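Local coordinates for regulating synaptic membrane exocytosis protein 2 (Rattus norvegicus, PDB 2BWQ) that probably acts in regulated neurotransmitter release at synapses, contributing here a C2 domain of a Rab3-interacting molecule, at residues A[45-50]-A[74-79]; A[88-93]-A[107-112]; A[41-46]-A[68-73]. All coordinates share one frame; numbering follows the deposited sequence. Where two conformers were deposited one is given.

Interaction 1 of 3, residues A[45-50]-A[74-79]; sequences IYFLPD and FIYSPV
Phe47 and Tyr76 meet between strands 41-48 and 69-76, their side chains sliding past each other in opposite directions. From the Phe47 backbone, CB is the first atom to make contact: it sits over the centre of the Tyr76 ring, 3.6 Å from the centroid and 11° off the ring normal, a well-centred CH-pi contact. CG lies anti to the backbone N (chi1 -174°), and the ring beyond it runs near parallel to that of Tyr76, at 26°, but slid apart so that the two barely overlap. CD2 comes nearest Tyr76 CG, and next along the ring CE2 touches Val79 CG2 at 3.7 Å, with CZ also near that valine, the two side chains approaching tip to tip.

The strand segments run nearly parallel, yet their axes come no closer than 9.7 Å and no hydrogen bond links them. They belong to the two facing sheets of the C2 beta-sandwich, and these side chains fill the interior between them. Leu20 and Leu89 also touch Phe47, one from each sheet.

Ile45 completes the row. Its CD1 meets Phe74 CE2 at the ring edge, 3.8 Å away, while CG2 packs 3.5 Å from Tyr76 OH. That hydroxyl also approaches the Ile45 carbonyl without a usable angle; its hydrogen bond is made with the backbone O of Asn55.

Interaction 2 of 3, residues A[88-93]-A[107-112]; sequences MLEITL and LGEILI
Segments 88-93 and 107-112 pair as antiparallel strands, 4.7 Å apart at closest approach, with Leu89-Ile112 and Ile91-Ile110 as hydrogen-bonded pairs and Glu90-Leu111 and Thr92-Glu109 as non-hydrogen-bonded pairs. Each hydrogen-bonded pair is closed by two bonds, among them Ile110 N to Ile91 O at 2.8 Å. The carbonyl of Ile91 takes a second, weaker contact from Glu109 CA, 3.2 Å away, as commonly found across antiparallel strands. Toward the partly unmodelled loop joining the strands, Leu107 N reaches Leu93 O at 2.7 Å, and Leu93 N bonds to Gly108 O.

Leu89, Ile91, Leu93, Ile110 and Ile112 share the buried face. Ile91 CD1 crosses to Ile112 CD1 at 3.9 Å, a diagonal contact that joins successive hydrogen-bonded pairs. At the loop end Leu93 CG stands anti to its backbone N (chi1 -180°), and CD2 of this residue lies 3.7 Å from Leu107 CB. Gly108 has a positive phi of 132°, where a CB would press against the carbonyl O of Leu107.

Glu90, Thr92, Glu109 and Leu111 share the other face. Met88, whose CB is directed at the partner strand, brings SD to 3.9 Å from Leu111 CD1, and the same methyl lies 3.7 Å from Glu90 CA, so Leu111 bends back over strand 88-95. Thr92 and Glu109 lie side by side, with CG2 against the aliphatic part of the glutamate, while Thr92 OG1 bonds to Trp94 NE1. Glu90 CG packs on Glu109 OE2, but the carboxylates, turned 44° apart, do not meet; if both are ionised, their like charges would disfavour closer approach.

Strand 88-95 pairs on its other side with 41-48, so in this beta hairpin 105-113 is the outermost strand of one four-stranded sheet of the C2 beta-sandwich.

Interaction 3 of 3, residues A[41-46]-A[68-73]; sequences PYVKIY and PKWNQT
Trp70 reaches from strand 69-76 to Pro41 and Val43 on strand 41-48. Over one face of its six-membered ring Val43 CG2 makes a CH-pi contact, offset toward the rim and 3.6 Å from CH2; the two side chains cross at about a right angle. The opposite face carries CB of Pro68, two residues earlier in the chain. At the indole edge NE1 points to Pro41 O, 3.3 Å away, in a weak hydrogen bond with an angle of 146° at the proton. Pro41 CB lies near Trp70 CZ2, and CG of Pro41 meets CG of Pro68 at 3.6 Å, so the two proline rings close this end of the contact.

The strand axes come no closer than 9.0 Å and cross at -32°, as befits strands of opposite sheets in the C2 beta-sandwich: side chains, not backbone pairing, bridge the interior.

Further out, Ile24 of strand 19-28 also packs on Trp70, while Ala27 touches Pro68. Asn71 and Gln72 together face Ile24 in a G1 beta bulge, directly after the tryptophan. On the other sheet, Val43 is held by Thr59, whose OG1 accepts its backbone N-H, and its side chain rests on Ile91 and Leu93.

Overall arrangement
All three contacts lie within one C2 beta-sandwich. Interactions 1 and 3 both join strand 41-48 to strand 69-76 across the interior; their centres are about 15 Å apart, with interaction 3 at the strand starts, interaction 1 at the strand ends, and Ile45 and Tyr46 in both segment ranges, though only interaction 1 uses them. Interaction 2, whose centre is about 13 Å from that of interaction 1 and 11 Å from that of interaction 3, comes later in the chain and is in-sheet pairing of two strands. Strand 88-95 pairs with 41-48, as in the probable bond from Glu90 N to Tyr46 O, and Phe47 packs on Leu89. In-sheet pairing and cross-sheet packing thus meet on strand 41-48.

Interaction 1 of 3, residues A[45-50]-A[74-79]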
loop_
_atom_site.group_PDB
_atom_site.type_symbol
_atom_site.label_atom_id
_atom_site.label_comp_id
_atom_site.label_asym_id
_atom_site.label_seq_id
_atom_site.Cartn_x
_atom_site.Cartn_y
_atom_site.Cartn_z
ATOM N N ILE A 45 1.998 4.889 -2.393
ATOM C CA ILE A 45 3.143 4.077 -1.999
ATOM C C ILE A 45 4.420 4.760 -2.391
ATOM O O ILE A 45 4.554 5.202 -3.555
ATOM C CB ILE A 45 3.093 2.692 -2.576
ATOM C CG1 ILE A 45 1.775 2.016 -2.173
ATOM C CG2 ILE A 45 4.300 1.871 -2.062
ATOM C CD1 ILE A 45 1.563 0.431 -2.366
ATOM N N TYR A 46 5.351 4.882 -1.468
ATOM C CA TYR A 46 6.745 5.253 -1.749
ATOM C C TYR A 46 7.623 4.078 -1.439
ATOM O O TYR A 46 7.555 3.410 -0.387
ATOM C CB TYR A 46 7.218 6.420 -0.907
ATOM C CG TYR A 46 6.863 7.785 -1.399
ATOM C CD1 TYR A 46 7.541 8.330 -2.467
ATOM C CD2 TYR A 46 5.860 8.551 -0.798
ATOM C CE1 TYR A 46 7.249 9.592 -2.920
ATOM C CE2 TYR A 46 5.566 9.840 -1.270
ATOM C CZ TYR A 46 6.261 10.317 -2.320
ATOM O OH TYR A 46 5.965 11.615 -2.767
ATOM N N PHE A 47 8.501 3.764 -2.391
ATOM C CA PHE A 47 9.571 2.795 -2.206
ATOM C C PHE A 47 10.777 3.599 -1.806
ATOM O O PHE A 47 11.352 4.309 -2.642
ATOM C CB PHE A 47 9.824 2.061 -3.548
ATOM C CG PHE A 47 10.786 0.978 -3.459
ATOM C CD1 PHE A 47 10.689 0.012 -2.449
ATOM C CD2 PHE A 47 11.791 0.873 -4.440
ATOM C CE1 PHE A 47 11.533 -1.034 -2.396
ATOM C CE2 PHE A 47 12.688 -0.197 -4.408
ATOM C CZ PHE A 47 12.538 -1.157 -3.366
ATOM N N LEU A 48 11.111 3.519 -0.548
ATOM C CA LEU A 48 12.180 4.403 0.037
ATOM C C LEU A 48 13.461 3.645 0.240
ATOM O O LEU A 48 13.465 2.432 0.358
ATOM C CB LEU A 48 11.701 4.931 1.371
ATOM C CG LEU A 48 10.443 5.785 1.265
ATOM C CD1 LEU A 48 9.970 6.143 2.643
ATOM C CD2 LEU A 48 10.691 7.061 0.428
ATOM N N PRO A 49 14.622 4.305 0.272
ATOM C CA PRO A 49 14.798 5.713 0.073
ATOM C C PRO A 49 14.702 6.215 -1.331
ATOM O O PRO A 49 14.396 5.484 -2.317
ATOM C CB PRO A 49 16.226 5.972 0.593
ATOM C CG PRO A 49 16.905 4.754 0.474
ATOM C CD PRO A 49 15.896 3.618 0.549
ATOM N N ASP A 50 15.088 7.493 -1.366
ATOM C CA ASP A 50 14.653 8.441 -2.319
ATOM C C ASP A 50 13.148 8.575 -2.375
ATOM O O ASP A 50 12.439 7.805 -3.042
ATOM C CB ASP A 50 15.396 8.308 -3.650
ATOM C CG ASP A 50 16.745 9.012 -3.591
ATOM O OD1 ASP A 50 17.278 9.159 -2.445
ATOM O OD2 ASP A 50 17.336 9.470 -4.606
ATOM N N PHE A 74 1.553 -2.322 -9.128
ATOM C CA PHE A 74 2.645 -1.397 -9.322
ATOM C C PHE A 74 3.948 -2.201 -9.537
ATOM O O PHE A 74 4.123 -3.227 -8.898
ATOM C CB PHE A 74 2.827 -0.504 -8.116
ATOM C CG PHE A 74 1.576 0.245 -7.641
ATOM C CD1 PHE A 74 0.532 0.614 -8.503
ATOM C CD2 PHE A 74 1.517 0.648 -6.331
ATOM C CE1 PHE A 74 -0.578 1.360 -7.953
ATOM C CE2 PHE A 74 0.432 1.393 -5.815
ATOM C CZ PHE A 74 -0.583 1.729 -6.654
ATOM N N ILE A 75 4.853 -1.683 -10.333
ATOM C CA ILE A 75 6.106 -2.368 -10.627
ATOM C C ILE A 75 7.234 -1.393 -10.339
ATOM O O ILE A 75 7.265 -0.291 -10.927
ATOM C CB ILE A 75 6.213 -2.866 -12.079
ATOM C CG1 ILE A 75 5.114 -3.909 -12.363
ATOM C CG2 ILE A 75 7.628 -3.460 -12.276
ATOM C CD1 ILE A 75 5.388 -4.780 -13.538
ATOM N N TYR A 76 8.124 -1.786 -9.442
ATOM C CA TYR A 76 9.288 -0.982 -9.096
ATOM C C TYR A 76 10.469 -1.619 -9.827
ATOM O O TYR A 76 10.643 -2.836 -9.785
ATOM C CB TYR A 76 9.450 -0.942 -7.576
ATOM C CG TYR A 76 8.505 0.052 -6.910
ATOM C CD1 TYR A 76 8.597 1.401 -7.193
ATOM C CD2 TYR A 76 7.556 -0.360 -5.950
ATOM C CE1 TYR A 76 7.753 2.342 -6.574
ATOM C CE2 TYR A 76 6.708 0.558 -5.316
ATOM C CZ TYR A 76 6.820 1.930 -5.630
ATOM O OH TYR A 76 5.988 2.856 -5.012
ATOM N N SER A 77 11.283 -0.835 -10.522
ATOM C CA SER A 77 12.451 -1.397 -11.163
ATOM C C SER A 77 13.434 -0.274 -11.433
ATOM O O SER A 77 12.965 0.831 -11.721
ATOM C CB SER A 77 12.045 -1.936 -12.528
ATOM O OG SER A 77 13.167 -2.407 -13.302
ATOM N N PRO A 78 14.743 -0.516 -11.349
ATOM C CA PRO A 78 15.387 -1.784 -10.998
ATOM C C PRO A 78 15.399 -1.987 -9.508
ATOM O O PRO A 78 15.481 -1.000 -8.729
ATOM C CB PRO A 78 16.844 -1.544 -11.411
ATOM C CG PRO A 78 17.047 -0.044 -11.269
ATOM C CD PRO A 78 15.727 0.547 -11.693
ATOM N N VAL A 79 15.266 -3.231 -9.074
ATOM C CA VAL A 79 15.389 -3.608 -7.651
ATOM C C VAL A 79 16.292 -4.811 -7.506
ATOM O O VAL A 79 16.179 -5.767 -8.294
ATOM C CB VAL A 79 13.990 -3.942 -7.004
ATOM C CG1 VAL A 79 14.186 -4.310 -5.514
ATOM C CG2 VAL A 79 13.133 -2.692 -7.120
#

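Interaction 2 of 3, residues A[88-93]-A[107-112]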
loop_
_atom_site.group_PDB
_atom_site.type_symbol
_atom_site.label_atom_id
_atom_site.label_comp_id
_atom_site.label_asym_id
_atom_site.label_seq_id
_atom_site.Cartn_x
_atom_site.Cartn_y
_atom_site.Cartn_z
ATOM N N MET A 88 12.339 0.067 2.012
ATOM C CA MET A 88 11.045 -0.145 2.645
ATOM C C MET A 88 9.937 0.438 1.825
ATOM O O MET A 88 10.158 1.367 1.039
ATOM C CB MET A 88 10.993 0.447 4.057
ATOM C CG MET A 88 11.103 1.924 4.097
ATOM S SD MET A 88 11.482 2.425 5.796
ATOM C CE MET A 88 11.394 4.233 5.584
ATOM N N LEU A 89 8.752 -0.118 1.970
ATOM C CA LEU A 89 7.572 0.419 1.321
ATOM C C LEU A 89 6.736 1.181 2.302
ATOM O O LEU A 89 6.310 0.633 3.324
ATOM C CB LEU A 89 6.706 -0.750 0.774
ATOM C CG LEU A 89 7.321 -1.497 -0.394
ATOM C CD1 LEU A 89 6.547 -2.826 -0.578
ATOM C CD2 LEU A 89 7.209 -0.710 -1.696
ATOM N N GLU A 90 6.547 2.480 2.051
ATOM C CA GLU A 90 5.667 3.318 2.876
ATOM C C GLU A 90 4.325 3.416 2.182
ATOM O O GLU A 90 4.183 4.002 1.107
ATOM C CB GLU A 90 6.301 4.716 3.033
ATOM C CG GLU A 90 5.412 5.679 3.824
ATOM C CD GLU A 90 5.720 7.101 3.439
ATOM O OE1 GLU A 90 6.694 7.624 3.943
ATOM O OE2 GLU A 90 4.919 7.710 2.681
ATOM N N ILE A 91 3.346 2.761 2.774
ATOM C CA ILE A 91 1.994 2.620 2.204
ATOM C C ILE A 91 1.031 3.407 3.054
ATOM O O ILE A 91 0.921 3.157 4.238
ATOM C CB ILE A 91 1.615 1.122 2.160
ATOM C CG1 ILE A 91 2.665 0.388 1.313
ATOM C CG2 ILE A 91 0.177 0.958 1.610
ATOM C CD1 ILE A 91 2.621 -1.196 1.561
ATOM N N THR A 92 0.392 4.408 2.469
ATOM C CA THR A 92 -0.520 5.285 3.219
ATOM C C THR A 92 -1.853 5.325 2.552
ATOM O O THR A 92 -1.961 5.311 1.319
ATOM C CB THR A 92 0.072 6.711 3.407
ATOM O OG1 THR A 92 0.416 7.276 2.133
ATOM C CG2 THR A 92 1.308 6.633 4.293
ATOM N N LEU A 93 -2.914 5.409 3.387
ATOM C CA LEU A 93 -4.292 5.459 2.901
ATOM C C LEU A 93 -4.836 6.853 3.241
ATOM O O LEU A 93 -4.590 7.373 4.324
ATOM C CB LEU A 93 -5.090 4.383 3.641
ATOM C CG LEU A 93 -6.568 4.331 3.199
ATOM C CD1 LEU A 93 -6.736 3.792 1.783
ATOM C CD2 LEU A 93 -7.356 3.532 4.210
ATOM N N LEU A 107 -5.586 8.263 6.723
ATOM C CA LEU A 107 -6.321 7.119 7.308
ATOM C C LEU A 107 -5.389 5.999 7.768
ATOM O O LEU A 107 -5.832 4.911 8.094
ATOM C CB LEU A 107 -7.334 6.535 6.331
ATOM C CG LEU A 107 -8.491 7.469 5.919
ATOM C CD1 LEU A 107 -9.396 6.788 4.849
ATOM C CD2 LEU A 107 -9.277 7.896 7.142
ATOM N N GLY A 108 -4.072 6.204 7.700
ATOM C CA GLY A 108 -3.178 5.222 8.284
ATOM C C GLY A 108 -2.050 4.807 7.375
ATOM O O GLY A 108 -2.049 5.117 6.191
ATOM N N GLU A 109 -1.062 4.168 7.993
ATOM C CA GLU A 109 0.179 3.832 7.315
ATOM C C GLU A 109 0.529 2.392 7.605
ATOM O O GLU A 109 0.324 1.905 8.735
ATOM C CB GLU A 109 1.331 4.765 7.849
ATOM C CG GLU A 109 2.716 4.412 7.254
ATOM C CD GLU A 109 3.752 5.409 7.560
ATOM O OE1 GLU A 109 3.394 6.537 7.807
ATOM O OE2 GLU A 109 4.904 5.007 7.523
ATOM N N ILE A 110 1.055 1.719 6.602
ATOM C CA ILE A 110 1.705 0.423 6.771
ATOM C C ILE A 110 3.125 0.592 6.217
ATOM O O ILE A 110 3.318 1.069 5.105
ATOM C CB ILE A 110 0.928 -0.620 5.927
ATOM C CG1 ILE A 110 -0.484 -0.799 6.501
ATOM C CG2 ILE A 110 1.689 -1.963 5.812
ATOM C CD1 ILE A 110 -1.459 -1.204 5.417
ATOM N N LEU A 111 4.130 0.254 6.978
ATOM C CA LEU A 111 5.555 0.463 6.591
ATOM C C LEU A 111 6.195 -0.918 6.550
ATOM O O LEU A 111 6.313 -1.564 7.619
ATOM C CB LEU A 111 6.266 1.392 7.599
ATOM C CG LEU A 111 7.646 1.821 7.211
ATOM C CD1 LEU A 111 7.633 2.665 5.914
ATOM C CD2 LEU A 111 8.194 2.675 8.389
ATOM N N ILE A 112 6.578 -1.378 5.368
ATOM C CA ILE A 112 7.066 -2.766 5.234
ATOM C C ILE A 112 8.532 -2.725 4.897
ATOM O O ILE A 112 8.916 -2.288 3.812
ATOM C CB ILE A 112 6.262 -3.508 4.142
ATOM C CG1 ILE A 112 4.787 -3.612 4.532
ATOM C CG2 ILE A 112 6.869 -4.939 3.895
ATOM C CD1 ILE A 112 3.943 -4.280 3.459
#

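Interaction 3 of 3, residues A[41-46]-A[68-73]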
loop_
_atom_site.group_PDB
_atom_site.type_symbol
_atom_site.label_atom_id
_atom_site.label_comp_id
_atom_site.label_asym_id
_atom_site.label_seq_id
_atom_site.Cartn_x
_atom_site.Cartn_y
_atom_site.Cartn_z
ATOM N N PRO A 41 -11.482 6.780 -0.775
ATOM C CA PRO A 41 -10.102 6.355 -0.434
ATOM C C PRO A 41 -9.150 6.128 -1.617
ATOM O O PRO A 41 -9.563 5.637 -2.692
ATOM C CB PRO A 41 -10.330 5.075 0.394
ATOM C CG PRO A 41 -11.622 4.510 -0.182
ATOM C CD PRO A 41 -12.441 5.670 -0.689
ATOM N N TYR A 42 -7.871 6.448 -1.368
ATOM C CA TYR A 42 -6.778 6.049 -2.272
ATOM C C TYR A 42 -5.598 5.666 -1.436
ATOM O O TYR A 42 -5.469 6.072 -0.307
ATOM C CB TYR A 42 -6.438 7.114 -3.323
ATOM C CG TYR A 42 -5.809 8.363 -2.734
ATOM C CD1 TYR A 42 -4.390 8.473 -2.633
ATOM C CD2 TYR A 42 -6.608 9.475 -2.410
ATOM C CE1 TYR A 42 -3.798 9.636 -2.150
ATOM C CE2 TYR A 42 -6.004 10.637 -1.884
ATOM C CZ TYR A 42 -4.600 10.690 -1.816
ATOM O OH TYR A 42 -4.005 11.867 -1.367
ATOM N N VAL A 43 -4.713 4.900 -2.078
ATOM C CA VAL A 43 -3.451 4.490 -1.471
ATOM C C VAL A 43 -2.287 5.098 -2.214
ATOM O O VAL A 43 -2.301 5.156 -3.422
ATOM C CB VAL A 43 -3.317 2.957 -1.514
ATOM C CG1 VAL A 43 -1.969 2.511 -0.958
ATOM C CG2 VAL A 43 -4.371 2.311 -0.612
ATOM N N LYS A 44 -1.316 5.606 -1.465
ATOM C CA LYS A 44 -0.026 6.101 -1.984
ATOM C C LYS A 44 1.071 5.190 -1.488
ATOM O O LYS A 44 1.040 4.738 -0.326
ATOM C CB LYS A 44 0.213 7.519 -1.457
ATOM C CG LYS A 44 1.461 8.145 -2.000
ATOM C CD LYS A 44 1.443 9.682 -1.759
ATOM C CE LYS A 44 1.484 10.015 -0.267
ATOM N NZ LYS A 44 1.470 11.496 -0.022
ATOM N N ILE A 45 1.998 4.889 -2.393
ATOM C CA ILE A 45 3.143 4.077 -1.999
ATOM C C ILE A 45 4.420 4.760 -2.391
ATOM O O ILE A 45 4.554 5.202 -3.555
ATOM C CB ILE A 45 3.093 2.692 -2.576
ATOM C CG1 ILE A 45 1.775 2.016 -2.173
ATOM C CG2 ILE A 45 4.300 1.871 -2.062
ATOM C CD1 ILE A 45 1.563 0.431 -2.366
ATOM N N TYR A 46 5.351 4.882 -1.468
ATOM C CA TYR A 46 6.745 5.253 -1.749
ATOM C C TYR A 46 7.623 4.078 -1.439
ATOM O O TYR A 46 7.555 3.410 -0.387
ATOM C CB TYR A 46 7.218 6.420 -0.907
ATOM C CG TYR A 46 6.863 7.785 -1.399
ATOM C CD1 TYR A 46 7.541 8.330 -2.467
ATOM C CD2 TYR A 46 5.860 8.551 -0.798
ATOM C CE1 TYR A 46 7.249 9.592 -2.920
ATOM C CE2 TYR A 46 5.566 9.840 -1.270
ATOM C CZ TYR A 46 6.261 10.317 -2.320
ATOM O OH TYR A 46 5.965 11.615 -2.767
ATOM N N PRO A 68 -13.085 -0.275 -0.350
ATOM C CA PRO A 68 -12.621 -0.005 -1.729
ATOM C C PRO A 68 -11.899 -1.198 -2.310
ATOM O O PRO A 68 -11.179 -1.907 -1.593
ATOM C CB PRO A 68 -11.626 1.144 -1.533
ATOM C CG PRO A 68 -11.117 0.932 -0.112
ATOM C CD PRO A 68 -12.373 0.576 0.641
ATOM N N LYS A 69 -12.019 -1.365 -3.604
ATOM C CA LYS A 69 -11.319 -2.430 -4.346
ATOM C C LYS A 69 -10.624 -1.724 -5.480
ATOM O O LYS A 69 -11.243 -1.200 -6.403
ATOM C CB LYS A 69 -12.294 -3.476 -4.880
ATOM C CG LYS A 69 -12.961 -4.131 -3.712
ATOM C CD LYS A 69 -14.152 -4.945 -4.092
ATOM C CE LYS A 69 -14.677 -5.671 -2.833
ATOM N NZ LYS A 69 -15.274 -4.717 -1.818
ATOM N N TRP A 70 -9.323 -1.677 -5.417
ATOM C CA TRP A 70 -8.549 -1.068 -6.486
ATOM C C TRP A 70 -7.981 -2.073 -7.461
ATOM O O TRP A 70 -7.960 -1.811 -8.657
ATOM C CB TRP A 70 -7.369 -0.259 -5.893
ATOM C CG TRP A 70 -7.765 0.871 -4.960
ATOM C CD1 TRP A 70 -8.192 2.150 -5.315
ATOM C CD2 TRP A 70 -7.740 0.827 -3.548
ATOM N NE1 TRP A 70 -8.460 2.858 -4.157
ATOM C CE2 TRP A 70 -8.145 2.093 -3.053
ATOM C CE3 TRP A 70 -7.413 -0.185 -2.612
ATOM C CZ2 TRP A 70 -8.230 2.359 -1.684
ATOM C CZ3 TRP A 70 -7.456 0.100 -1.249
ATOM C CH2 TRP A 70 -7.850 1.385 -0.797
ATOM N N ASN A 71 -7.443 -3.173 -6.938
ATOM C CA ASN A 71 -6.831 -4.216 -7.796
ATOM C C ASN A 71 -5.810 -3.669 -8.780
ATOM O O ASN A 71 -5.865 -3.974 -9.969
ATOM C CB ASN A 71 -7.925 -5.037 -8.512
ATOM C CG ASN A 71 -8.886 -5.633 -7.540
ATOM O OD1 ASN A 71 -8.440 -6.215 -6.574
ATOM N ND2 ASN A 71 -10.188 -5.395 -7.741
ATOM N N GLN A 72 -4.857 -2.879 -8.276
ATOM C CA GLN A 72 -3.828 -2.255 -9.106
ATOM C C GLN A 72 -2.468 -2.849 -8.782
ATOM O O GLN A 72 -2.146 -3.056 -7.600
ATOM C CB GLN A 72 -3.835 -0.756 -8.879
ATOM C CG GLN A 72 -5.041 -0.074 -9.585
ATOM C CD GLN A 72 -5.018 1.437 -9.433
ATOM O OE1 GLN A 72 -5.854 2.006 -8.728
ATOM N NE2 GLN A 72 -4.105 2.084 -10.137
ATOM N N THR A 73 -1.671 -3.084 -9.816
ATOM C CA THR A 73 -0.322 -3.627 -9.675
ATOM C C THR A 73 0.678 -2.583 -10.075
ATOM O O THR A 73 0.644 -2.027 -11.182
ATOM C CB THR A 73 -0.194 -4.823 -10.525
ATOM O OG1 THR A 73 -1.032 -5.878 -10.003
ATOM C CG2 THR A 73 1.260 -5.406 -10.514
#